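DocCel5: Type I dockerin repeat domain from A. cellulolyticus family 5 endoglucanase WP_010249057 S15I, I16N mutant (Acetivibrio cellulolyticus, PDB 5NRK) probably binds a type I cohesin module through its calcium-loaded dockerin fold, and so would attach a family 5 endoglucanase to the cellulosome scaffold. Local coordinates at residues I54-M57 with Y58-M62. Residues are numbered along the deposited sequence; the frame is centred on the assembly and turned at random.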
loop_
_atom_site.group_PDB
_atom_site.type_symbol
_atom_site.label_atom_id
_atom_site.label_comp_id
_atom_site.label_asym_id
_atom_site.label_seq_id
_atom_site.Cartn_x
_atom_site.Cartn_y
_atom_site.Cartn_z
ATOM N N ILE B 54 3.382 15.110 -8.579
ATOM C CA ILE B 54 3.810 15.069 -9.960
ATOM C C ILE B 54 3.275 13.813 -10.651
ATOM O O ILE B 54 2.797 13.856 -11.794
ATOM C CB ILE B 54 5.346 15.163 -10.062
ATOM C CG1 ILE B 54 5.804 16.549 -9.616
ATOM C CG2 ILE B 54 5.816 14.863 -11.482
ATOM C CD1 ILE B 54 7.284 16.643 -9.301
ATOM N N MET B 55 3.330 12.690 -9.958
ATOM C CA MET B 55 2.768 11.463 -10.495
ATOM C C MET B 55 1.263 11.610 -10.755
ATOM O O MET B 55 0.753 11.145 -11.783
ATOM C CB MET B 55 3.031 10.320 -9.527
ATOM C CG MET B 55 2.509 9.014 -10.087
ATOM S SD MET B 55 2.900 7.545 -9.147
ATOM C CE MET B 55 4.679 7.409 -9.092
ATOM N N ARG B 56 0.548 12.248 -9.830
ATOM C CA ARG B 56 -0.872 12.505 -10.009
ATOM C C ARG B 56 -1.103 13.340 -11.268
ATOM O O ARG B 56 -1.994 13.031 -12.067
ATOM C CB ARG B 56 -1.457 13.204 -8.781
ATOM C CG ARG B 56 -2.943 13.468 -8.883
ATOM C CD ARG B 56 -3.778 12.216 -8.976
ATOM N NE ARG B 56 -5.193 12.540 -8.941
ATOM C CZ ARG B 56 -6.176 11.653 -9.042
ATOM N NH1 ARG B 56 -5.912 10.360 -9.190
ATOM N NH2 ARG B 56 -7.432 12.066 -9.005
ATOM N N MET B 57 -0.334 14.404 -11.464
ATOM C CA MET B 57 -0.496 15.234 -12.659
ATOM C C MET B 57 -0.297 14.419 -13.930
ATOM O O MET B 57 -1.018 14.572 -14.903
ATOM C CB MET B 57 0.482 16.408 -12.625
ATOM C CG MET B 57 0.162 17.443 -11.559
ATOM S SD MET B 57 1.241 18.892 -11.663
ATOM C CE MET B 57 0.412 19.756 -12.977
ATOM N N TYR B 58 0.695 13.542 -13.924
ATOM C CA TYR B 58 0.927 12.670 -15.077
ATOM C C TYR B 58 -0.254 11.723 -15.341
ATOM O O TYR B 58 -0.724 11.627 -16.485
ATOM C CB TYR B 58 2.223 11.891 -14.862
ATOM C CG TYR B 58 2.519 10.871 -15.943
ATOM C CD1 TYR B 58 3.146 11.224 -17.127
ATOM C CD2 TYR B 58 2.152 9.541 -15.764
ATOM C CE1 TYR B 58 3.413 10.264 -18.091
ATOM C CE2 TYR B 58 2.409 8.583 -16.709
ATOM C CZ TYR B 58 3.041 8.949 -17.868
ATOM O OH TYR B 58 3.314 8.000 -18.846
ATOM N N LEU B 59 -0.774 11.095 -14.291
ATOM C CA LEU B 59 -1.883 10.163 -14.469
ATOM C C LEU B 59 -3.187 10.865 -14.832
ATOM O O LEU B 59 -4.064 10.233 -15.467
ATOM C CB LEU B 59 -2.031 9.295 -13.224
ATOM C CG LEU B 59 -0.831 8.373 -13.003
ATOM C CD1 LEU B 59 -0.927 7.671 -11.657
ATOM C CD2 LEU B 59 -0.657 7.350 -14.124
ATOM N N LEU B 60 -3.311 12.153 -14.493
ATOM C CA LEU B 60 -4.471 12.942 -14.906
ATOM C C LEU B 60 -4.326 13.487 -16.323
ATOM O O LEU B 60 -5.271 14.072 -16.859
ATOM C CB LEU B 60 -4.681 14.122 -13.963
ATOM C CG LEU B 60 -5.203 13.809 -12.562
ATOM C CD1 LEU B 60 -5.166 15.068 -11.719
ATOM C CD2 LEU B 60 -6.604 13.235 -12.612
ATOM N N GLY B 61 -3.151 13.334 -16.922
ATOM C CA GLY B 61 -2.895 13.892 -18.244
ATOM C C GLY B 61 -2.585 15.388 -18.256
ATOM O O GLY B 61 -2.621 16.023 -19.316
ATOM N N MET B 62 -2.227 15.938 -17.105
ATOM C CA MET B 62 -1.941 17.357 -16.972
ATOM C C MET B 62 -0.517 17.695 -17.409
ATOM O O MET B 62 -0.231 18.840 -17.743
ATOM C CB MET B 62 -2.184 17.799 -15.531
ATOM C CG MET B 62 -3.640 17.638 -15.089
ATOM S SD MET B 62 -4.017 17.819 -13.337
ATOM C CE MET B 62 -4.010 19.605 -13.232
#
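A Schellman motif ends helix 49-59, the helix that leaves the second EF-hand-like calcium loop of this type I dockerin and carries its last ligand, Asp-51, and it joins Met-57 to Met-62. Met-62 N donates to Met-57 O over 2.9 Å, and inside that turn Gly-61 N reaches back to Tyr-58 O at 3.0 Å. Gly-61 has a positive phi of 79°, a value that glycine adopts readily and that swings the chain off the helix axis. Ahead of the turn the ordinary helical bonds persist: Tyr-58 N to Ile-54 O, Leu-59 N to Met-55 O, and Leu-60 N to Arg-56 O, the last less straight at 145°. Over the turn, the side chains of Met-57 and Met-62 cross at about a right angle. In the conformer described, Met-57 CE lies 4.1 Å from Met-62 CB, but both side chains have a second conformer and this touch is probably not fixed.

One turn of helix separates Arg-56 from Leu-60, whose isobutyl group lies against the arginine chain. A turn about the CB-CG bond of Arg-56 (chi2 63°) carries the outer half of its chain across Leu-60, putting NE 3.8 Å from Leu-60 CD1. Leu-60 CD2 sits 3.7 Å above one face of the guanidinium, displaced toward its rim. NE hydrogen-bonds to the backbone of the partner protein's chain, and NH1 to a glycerol. Met-55, in one of its two conformers, runs beside Leu-59 in the same direction, with Met-55 CG 4.0 Å from Leu-59 CD1.

Both of these side chains pack on Phe-16 of helix 13-23, Met-55 also meeting Met-19. Beside them the Tyr-58 ring meets that of Phe-66 in the C-terminal tail, whereas Ile-54, Met-57, Leu-60 and Met-62 pack on the partner protein.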